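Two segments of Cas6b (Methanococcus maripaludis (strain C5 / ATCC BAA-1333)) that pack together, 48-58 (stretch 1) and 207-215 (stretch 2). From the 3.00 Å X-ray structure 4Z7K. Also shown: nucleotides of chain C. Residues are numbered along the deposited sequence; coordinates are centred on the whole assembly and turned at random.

Stretch 1, residues 48-58: KYPQIQFKIID
Stretch 2 (207-215) NVSRGFGTV

The most unusual feature of this contact is a strand that meets a 3-10 turn and shares just one backbone hydrogen bond with it. Phe54 N donates to Ser209 O at 2.7 Å, with an N-H...O angle of 159°. The Phe54 side chain has chi1 m and chi2 100°. The next step of a ladder is not made. Phe54 O lies 2.9 Å from Gly211 N, but the angle is too poor for a hydrogen bond. That amide is used within its own turn, where Gly211 N donates to Val208 O at 3.1 Å.

Stretch 1 begins as loop and becomes a strand from Ile52 to Ile57. The strand is extended, with phi from -139° to -109° and psi from 118° to 153°; Gln53 is -129/140, Phe54 -109/124 and Lys55 -130/153. Asp58 ends the stretch at 61/50. In stretch 2, Val208 to Arg210 form the 3-10 segment, with phi/psi of -62/-29, -60/-35 and -85/0. Arg210 N donates to Asn207 O at 3.0 Å. Gly211 follows at 108/2.

The two stretches belong to one chain and run in the same direction here. Gln53 CA is 4.2 Å from Ser209 CA, Phe54 CA is 5.2 Å from Arg210 CA, and Lys55 CA is 3.9 Å from Gly211 CA. The absence of a side chain at Gly211 leaves room for this approach. An ideal CB there would sit 2.7 Å from Phe54 O and 3.0 Å from Lys55 CA, a clash with both. The backbone angles alone also call for glycine. Lys55 CG comes to 3.4 Å from Gly211 CA.

Val208 points toward stretch 1 and packs against Tyr49, Pro50 and the polar end of Gln53. Its chi1 is 131°, between wells. Val208 CG1 lies 3.6 Å from Tyr49 CE1 and 4.3 Å from Pro50 CG. Tyr49 has chi1 t and chi2 66°. Pro50 has a C-gamma exo pucker, and its CG is also 4.1 Å from Ser209 CB. Gln53, with chi1 m, chi2 t and chi3 28°, places OE1 3.2 Å from Val208 CG1. Its amide ties the loop to the strand: Gln53 NE2 donates to Pro50 O at 3.0 Å and weakly to Tyr49 OH at 3.1 Å.

Lys55 CA-to-CB points sideways, but the end of the side chain comes nearer stretch 2. Its rotamer is m, t, t, m. The ammonium group is a strong donor, and Lys55 NZ bonds to Thr214 OG1 at 3.1 Å. A weak bond joins Lys55 NZ to Val208 O at 3.5 Å. Thr214 has chi1 m (-43°) and points toward the strand. Its methyl carbon CG2 meets Ile57 CD1 at 3.9 Å. Ile57 has chi1 m and chi2 -148°.

Stretch 2 also contacts nucleotides of chain C. Asn207 N donates to OP2 of G22 at 3.1 Å, with an angle of 161°. Ser209 has chi1 p, and Ser209 OG donates to OP2 of DC23 at 3.1 Å. Arg210 points away from the strand, with chi1 m, chi2 t and chi3 t. Its NH2 lies 3.8 Å from C2' of DC23. The contact buries 455 Å² in total.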

ATOM      1  N   LYS B  48      -9.515 -14.116   2.317  1.00 86.09           N
ATOM      2  CA  LYS B  48      -9.471 -15.367   1.571  1.00 94.33           C
ATOM      3  C   LYS B  48      -9.638 -15.078   0.079  1.00 94.92           C
ATOM      4  O   LYS B  48     -10.018 -13.966  -0.311  1.00 92.53           O
ATOM      5  CB  LYS B  48     -10.569 -16.325   2.043  1.00102.49           C
ATOM      6  CG  LYS B  48     -10.163 -17.353   3.114  1.00104.13           C
ATOM      7  CD  LYS B  48     -11.304 -18.352   3.350  1.00107.67           C
ATOM      8  CE  LYS B  48     -12.490 -17.680   4.076  1.00117.28           C
ATOM      9  NZ  LYS B  48     -13.684 -18.554   4.361  1.00108.09           N
ATOM     10  N   TYR B  49      -9.361 -16.069  -0.758  1.00 92.08           N
ATOM     11  CA  TYR B  49      -9.550 -15.907  -2.190  1.00 90.41           C
ATOM     12  C   TYR B  49     -11.024 -16.010  -2.540  1.00 95.52           C
ATOM     13  O   TYR B  49     -11.640 -17.052  -2.262  1.00 96.81           O
ATOM     14  CB  TYR B  49      -8.768 -16.978  -2.941  1.00 96.16           C
ATOM     15  CG  TYR B  49      -8.889 -16.910  -4.449  1.00 95.72           C
ATOM     16  CD1 TYR B  49      -8.377 -15.823  -5.162  1.00 96.32           C
ATOM     17  CD2 TYR B  49      -9.467 -17.948  -5.162  1.00 89.21           C
ATOM     18  CE1 TYR B  49      -8.467 -15.763  -6.533  1.00 89.33           C
ATOM     19  CE2 TYR B  49      -9.560 -17.900  -6.534  1.00 89.55           C
ATOM     20  CZ  TYR B  49      -9.059 -16.803  -7.216  1.00 90.95           C
ATOM     21  OH  TYR B  49      -9.154 -16.754  -8.588  1.00 93.97           O
ATOM     22  N   PRO B  50     -11.578 -14.944  -3.186  1.00 91.26           N
ATOM     23  CA  PRO B  50     -13.003 -14.781  -3.549  1.00 90.26           C
ATOM     24  C   PRO B  50     -13.523 -15.903  -4.435  1.00 91.35           C
ATOM     25  O   PRO B  50     -12.979 -16.112  -5.520  1.00 92.22           O
ATOM     26  CB  PRO B  50     -13.040 -13.440  -4.297  1.00 78.27           C
ATOM     27  CG  PRO B  50     -11.858 -12.714  -3.808  1.00 90.59           C
ATOM     28  CD  PRO B  50     -10.796 -13.756  -3.564  1.00 88.45           C
ATOM     29  N   GLN B  51     -14.548 -16.621  -3.977  1.00 91.83           N
ATOM     30  CA  GLN B  51     -15.085 -17.733  -4.751  1.00 86.85           C
ATOM     31  C   GLN B  51     -16.329 -17.270  -5.482  1.00 80.27           C
ATOM     32  O   GLN B  51     -17.016 -18.065  -6.130  1.00 78.08           O
ATOM     33  CB  GLN B  51     -15.315 -18.955  -3.854  1.00 89.45           C
ATOM     34  CG  GLN B  51     -14.429 -18.900  -2.599  1.00 97.39           C
ATOM     35  CD  GLN B  51     -14.408 -20.187  -1.785  1.00104.56           C
ATOM     36  OE1 GLN B  51     -14.940 -21.218  -2.205  1.00 98.28           O
ATOM     37  NE2 GLN B  51     -13.774 -20.131  -0.614  1.00109.54           N
ATOM     38  N   ILE B  52     -16.595 -15.968  -5.366  1.00 76.66           N
ATOM     39  CA  ILE B  52     -17.479 -15.251  -6.287  1.00 85.07           C
ATOM     40  C   ILE B  52     -16.754 -13.996  -6.777  1.00 83.83           C
ATOM     41  O   ILE B  52     -16.425 -13.131  -5.965  1.00 87.94           O
ATOM     42  CB  ILE B  52     -18.826 -14.829  -5.644  1.00 90.37           C
ATOM     43  CG1 ILE B  52     -19.757 -16.025  -5.484  1.00 85.87           C
ATOM     44  CG2 ILE B  52     -19.540 -13.799  -6.522  1.00 84.28           C
ATOM     45  CD1 ILE B  52     -20.280 -16.534  -6.785  1.00 85.30           C
ATOM     46  N   GLN B  53     -16.522 -13.892  -8.090  1.00 83.39           N
ATOM     47  CA  GLN B  53     -15.787 -12.759  -8.683  1.00 84.39           C
ATOM     48  C   GLN B  53     -16.544 -12.116  -9.852  1.00 79.31           C
ATOM     49  O   GLN B  53     -17.123 -12.812 -10.689  1.00 75.02           O
ATOM     50  CB  GLN B  53     -14.417 -13.215  -9.185  1.00 83.00           C
ATOM     51  CG  GLN B  53     -13.670 -14.112  -8.238  1.00 82.59           C
ATOM     52  CD  GLN B  53     -12.487 -14.769  -8.902  1.00 82.40           C
ATOM     53  OE1 GLN B  53     -11.921 -14.225  -9.848  1.00 87.05           O
ATOM     54  NE2 GLN B  53     -12.116 -15.952  -8.428  1.00 78.45           N
ATOM     55  N   PHE B  54     -16.511 -10.794  -9.928  1.00 74.40           N
ATOM     56  CA  PHE B  54     -17.208 -10.093 -10.998  1.00 80.58           C
ATOM     57  C   PHE B  54     -16.264  -9.466 -12.025  1.00 86.90           C
ATOM     58  O   PHE B  54     -15.390  -8.677 -11.688  1.00 85.75           O
ATOM     59  CB  PHE B  54     -18.124  -9.048 -10.396  1.00 83.43           C
ATOM     60  CG  PHE B  54     -19.077  -9.617  -9.408  1.00 86.39           C
ATOM     61  CD1 PHE B  54     -18.827  -9.520  -8.055  1.00 93.50           C
ATOM     62  CD2 PHE B  54     -20.200 -10.300  -9.836  1.00 84.54           C
ATOM     63  CE1 PHE B  54     -19.693 -10.061  -7.151  1.00 92.95           C
ATOM     64  CE2 PHE B  54     -21.070 -10.841  -8.942  1.00 81.18           C
ATOM     65  CZ  PHE B  54     -20.822 -10.723  -7.597  1.00 93.02           C
ATOM     66  N   LYS B  55     -16.452  -9.838 -13.286  1.00 84.35           N
ATOM     67  CA  LYS B  55     -15.527  -9.471 -14.344  1.00 85.90           C
ATOM     68  C   LYS B  55     -16.290  -8.873 -15.528  1.00 89.41           C
ATOM     69  O   LYS B  55     -17.470  -9.185 -15.716  1.00 89.76           O
ATOM     70  CB  LYS B  55     -14.732 -10.709 -14.758  1.00 81.59           C
ATOM     71  CG  LYS B  55     -13.995 -11.340 -13.584  1.00 79.76           C
ATOM     72  CD  LYS B  55     -13.413 -12.712 -13.880  1.00 75.41           C
ATOM     73  CE  LYS B  55     -12.422 -13.128 -12.781  1.00 81.25           C
ATOM     74  NZ  LYS B  55     -11.334 -12.145 -12.421  1.00 82.06           N
ATOM     75  N   ILE B  56     -15.656  -8.007 -16.319  1.00 90.09           N
ATOM     76  CA  ILE B  56     -16.307  -7.577 -17.558  1.00 90.26           C
ATOM     77  C   ILE B  56     -15.482  -7.981 -18.767  1.00 85.39           C
ATOM     78  O   ILE B  56     -14.335  -7.564 -18.927  1.00 82.41           O
ATOM     79  CB  ILE B  56     -16.556  -6.076 -17.592  1.00 91.37           C
ATOM     80  CG1 ILE B  56     -17.676  -5.727 -16.619  1.00 92.22           C
ATOM     81  CG2 ILE B  56     -16.985  -5.661 -18.971  1.00 89.37           C
ATOM     82  CD1 ILE B  56     -17.962  -4.263 -16.548  1.00 97.66           C
ATOM     83  N   ILE B  57     -16.089  -8.817 -19.606  1.00 88.61           N
ATOM     84  CA  ILE B  57     -15.360  -9.556 -20.630  1.00 88.02           C
ATOM     85  C   ILE B  57     -16.042  -9.654 -22.005  1.00 95.02           C
ATOM     86  O   ILE B  57     -17.143 -10.205 -22.142  1.00 91.82           O
ATOM     87  CB  ILE B  57     -15.089 -10.991 -20.111  1.00 84.42           C
ATOM     88  CG1 ILE B  57     -14.030 -10.947 -19.008  1.00 81.12           C
ATOM     89  CG2 ILE B  57     -14.759 -11.956 -21.243  1.00 78.57           C
ATOM     90  CD1 ILE B  57     -13.171 -12.146 -18.950  1.00 82.57           C
ATOM     91  N   ASP B  58     -15.382  -9.095 -23.016  1.00102.09           N
ATOM     92  CA  ASP B  58     -15.751  -9.330 -24.411  1.00102.81           C
ATOM     93  C   ASP B  58     -17.133  -8.926 -24.917  1.00103.83           C
ATOM     94  O   ASP B  58     -17.798  -9.795 -25.480  1.00113.93           O
ATOM     95  CB  ASP B  58     -15.559 -10.806 -24.779  1.00101.50           C
ATOM     96  CG  ASP B  58     -14.143 -11.109 -25.219  1.00107.58           C
ATOM     97  OD1 ASP B  58     -13.338 -10.159 -25.319  1.00104.02           O
ATOM     98  OD2 ASP B  58     -13.841 -12.290 -25.504  1.00112.61           O
ATOM     99  N   ASN B 207      -7.338  -7.734  -5.771  1.00 75.02           N
ATOM    100  CA  ASN B 207      -8.645  -7.227  -6.191  1.00 78.57           C
ATOM    101  C   ASN B 207      -9.344  -8.070  -7.247  1.00 76.96           C
ATOM    102  O   ASN B 207     -10.117  -7.571  -8.056  1.00 74.28           O
ATOM    103  CB  ASN B 207      -8.486  -5.810  -6.689  1.00 76.93           C
ATOM    104  CG  ASN B 207      -7.870  -4.930  -5.653  1.00 86.20           C
ATOM    105  OD1 ASN B 207      -8.536  -4.513  -4.704  1.00 90.68           O
ATOM    106  ND2 ASN B 207      -6.572  -4.687  -5.783  1.00 87.56           N
ATOM    107  N   VAL B 208      -9.134  -9.370  -7.134  1.00 74.86           N
ATOM    108  CA  VAL B 208      -9.560 -10.350  -8.096  1.00 69.77           C
ATOM    109  C   VAL B 208     -11.075 -10.364  -8.229  1.00 77.33           C
ATOM    110  O   VAL B 208     -11.634 -10.671  -9.281  1.00 84.51           O
ATOM    111  CB  VAL B 208      -9.019 -11.712  -7.664  1.00 77.71           C
ATOM    112  CG1 VAL B 208     -10.094 -12.785  -7.679  1.00 81.17           C
ATOM    113  CG2 VAL B 208      -7.810 -12.077  -8.503  1.00 75.98           C
ATOM    114  N   SER B 209     -11.732 -10.006  -7.143  1.00 85.71           N
ATOM    115  CA  SER B 209     -13.179  -9.928  -7.085  1.00 82.42           C
ATOM    116  C   SER B 209     -13.781  -8.934  -8.074  1.00 79.20           C
ATOM    117  O   SER B 209     -14.870  -9.171  -8.595  1.00 82.68           O
ATOM    118  CB  SER B 209     -13.588  -9.554  -5.661  1.00 89.90           C
ATOM    119  OG  SER B 209     -12.968  -8.333  -5.271  1.00 93.74           O
ATOM    120  N   ARG B 210     -13.084  -7.826  -8.325  1.00 76.26           N
ATOM    121  CA  ARG B 210     -13.615  -6.798  -9.220  1.00 83.54           C
ATOM    122  C   ARG B 210     -13.306  -7.121 -10.660  1.00 83.18           C
ATOM    123  O   ARG B 210     -13.682  -6.366 -11.561  1.00 82.62           O
ATOM    124  CB  ARG B 210     -13.027  -5.421  -8.928  1.00 86.74           C
ATOM    125  CG  ARG B 210     -12.911  -5.044  -7.493  1.00 92.86           C
ATOM    126  CD  ARG B 210     -12.623  -3.570  -7.422  1.00 95.10           C
ATOM    127  NE  ARG B 210     -12.594  -3.107  -6.045  1.00 98.77           N
ATOM    128  CZ  ARG B 210     -13.643  -2.579  -5.429  1.00107.10           C
ATOM    129  NH1 ARG B 210     -14.798  -2.449  -6.076  1.00111.65           N
ATOM    130  NH2 ARG B 210     -13.541  -2.172  -4.171  1.00110.52           N
ATOM    131  N   GLY B 211     -12.629  -8.246 -10.876  1.00 80.84           N
ATOM    132  CA  GLY B 211     -12.361  -8.698 -12.220  1.00 83.79           C
ATOM    133  C   GLY B 211     -10.926  -8.563 -12.693  1.00 82.84           C
ATOM    134  O   GLY B 211     -10.633  -8.869 -13.852  1.00 86.56           O
ATOM    135  N   PHE B 212     -10.043  -8.076 -11.827  1.00 75.15           N
ATOM    136  CA  PHE B 212      -8.650  -7.893 -12.203  1.00 75.03           C
ATOM    137  C   PHE B 212      -7.929  -9.234 -12.254  1.00 78.83           C
ATOM    138  O   PHE B 212      -8.308 -10.181 -11.557  1.00 76.47           O
ATOM    139  CB  PHE B 212      -7.934  -6.967 -11.222  1.00 72.35           C
ATOM    140  CG  PHE B 212      -8.368  -5.533 -11.305  1.00 71.25           C
ATOM    141  CD1 PHE B 212      -9.374  -5.052 -10.503  1.00 79.68           C
ATOM    142  CD2 PHE B 212      -7.751  -4.662 -12.168  1.00 74.66           C
ATOM    143  CE1 PHE B 212      -9.765  -3.728 -10.569  1.00 82.85           C
ATOM    144  CE2 PHE B 212      -8.137  -3.348 -12.233  1.00 78.23           C
ATOM    145  CZ  PHE B 212      -9.148  -2.880 -11.431  1.00 76.73           C
ATOM    146  N   GLY B 213      -6.919  -9.316 -13.121  1.00 75.80           N
ATOM    147  CA  GLY B 213      -6.073 -10.494 -13.224  1.00 73.00           C
ATOM    148  C   GLY B 213      -6.748 -11.733 -13.793  1.00 74.69           C
ATOM    149  O   GLY B 213      -6.407 -12.862 -13.437  1.00 74.17           O
ATOM    150  N   THR B 214      -7.704 -11.535 -14.687  1.00 76.45           N
ATOM    151  CA  THR B 214      -8.476 -12.652 -15.220  1.00 76.23           C
ATOM    152  C   THR B 214      -7.635 -13.499 -16.192  1.00 75.42           C
ATOM    153  O   THR B 214      -6.991 -12.945 -17.075  1.00 81.68           O
ATOM    154  CB  THR B 214      -9.726 -12.125 -15.919  1.00 72.27           C
ATOM    155  OG1 THR B 214     -10.319 -11.093 -15.117  1.00 66.14           O
ATOM    156  CG2 THR B 214     -10.716 -13.247 -16.146  1.00 76.95           C
ATOM    157  N   VAL B 215      -7.546 -14.812 -16.006  1.00 71.29           N
ATOM    158  CA  VAL B 215      -6.728 -15.599 -16.942  1.00 74.41           C
ATOM    159  C   VAL B 215      -7.487 -16.638 -17.784  1.00 78.72           C
ATOM    160  O   VAL B 215      -8.496 -17.182 -17.351  1.00 82.90           O
ATOM    161  CB  VAL B 215      -5.591 -16.317 -16.207  1.00 70.37           C
ATOM    162  CG1 VAL B 215      -4.948 -15.367 -15.216  1.00 71.87           C
ATOM    163  CG2 VAL B 215      -6.094 -17.527 -15.488  1.00 72.20           C
TER
ATOM    164  P    DC C  23     -12.366  -7.995  -1.640  1.00 93.25           P
ATOM    165  OP1  DC C  23     -13.729  -8.438  -1.984  1.00 99.05           O
ATOM    166  OP2  DC C  23     -11.457  -7.547  -2.732  1.00 96.67           O
ATOM    167  O5'  DC C  23     -12.445  -6.831  -0.557  1.00 89.32           O
ATOM    168  C5'  DC C  23     -13.642  -6.569   0.079  1.00 99.04           C
ATOM    169  C4'  DC C  23     -13.712  -5.108   0.377  1.00 99.63           C
ATOM    170  O4'  DC C  23     -12.485  -4.730   1.001  1.00 91.47           O
ATOM    171  C3'  DC C  23     -13.834  -4.236  -0.859  1.00103.44           C
ATOM    172  O3'  DC C  23     -15.233  -4.061  -1.177  1.00110.49           O
ATOM    173  C2'  DC C  23     -13.154  -2.940  -0.422  1.00101.94           C
ATOM    174  C1'  DC C  23     -12.119  -3.432   0.600  1.00 99.92           C
ATOM    175  N1   DC C  23     -10.757  -3.498   0.079  1.00 97.83           N
ATOM    176  C2   DC C  23     -10.016  -2.326  -0.058  1.00 98.34           C
ATOM    177  O2   DC C  23     -10.523  -1.245   0.268  1.00 98.99           O
ATOM    178  N3   DC C  23      -8.758  -2.407  -0.536  1.00 99.17           N
ATOM    179  C4   DC C  23      -8.235  -3.580  -0.878  1.00 97.76           C
ATOM    180  N4   DC C  23      -6.981  -3.589  -1.345  1.00 95.62           N
ATOM    181  C5   DC C  23      -8.974  -4.795  -0.752  1.00 99.41           C
ATOM    182  C6   DC C  23     -10.225  -4.707  -0.273  1.00100.28           C
ATOM    183  P     G C  22      -7.267 -10.371  -2.747  1.00 76.69           P
ATOM    184  OP1   G C  22      -8.175 -11.007  -3.746  1.00 78.85           O
ATOM    185  OP2   G C  22      -6.794  -8.992  -3.013  1.00 74.91           O
ATOM    186  O5'   G C  22      -7.966 -10.272  -1.314  1.00 91.59           O
ATOM    187  C5'   G C  22      -9.041 -11.124  -0.927  1.00 91.57           C
ATOM    188  C4'   G C  22      -9.875 -10.485   0.158  1.00 90.40           C
ATOM    189  O4'   G C  22      -9.034 -10.220   1.311  1.00 89.11           O
ATOM    190  C3'   G C  22     -10.480  -9.129  -0.201  1.00 95.84           C
ATOM    191  O3'   G C  22     -11.747  -9.238  -0.828  1.00 97.66           O
ATOM    192  C2'   G C  22     -10.560  -8.412   1.133  1.00 97.14           C
ATOM    193  O2'   G C  22     -11.731  -8.818   1.825  1.00 99.30           O
ATOM    194  C1'   G C  22      -9.319  -8.947   1.847  1.00 93.69           C
ATOM    195  N9    G C  22      -8.142  -8.098   1.591  1.00 89.71           N
ATOM    196  C8    G C  22      -6.976  -8.561   1.040  1.00 91.26           C
ATOM    197  N7    G C  22      -6.064  -7.650   0.893  1.00 88.61           N
ATOM    198  C5    G C  22      -6.671  -6.509   1.372  1.00 90.21           C
ATOM    199  C6    G C  22      -6.143  -5.209   1.456  1.00 95.21           C
ATOM    200  O6    G C  22      -5.017  -4.832   1.113  1.00 98.02           O
ATOM    201  N1    G C  22      -7.057  -4.321   2.007  1.00 98.85           N
ATOM    202  C2    G C  22      -8.315  -4.653   2.430  1.00 95.50           C
ATOM    203  N2    G C  22      -9.032  -3.638   2.929  1.00 93.49           N
ATOM    204  N3    G C  22      -8.822  -5.875   2.351  1.00 92.78           N
ATOM    205  C4    G C  22      -7.951  -6.754   1.815  1.00 90.38           C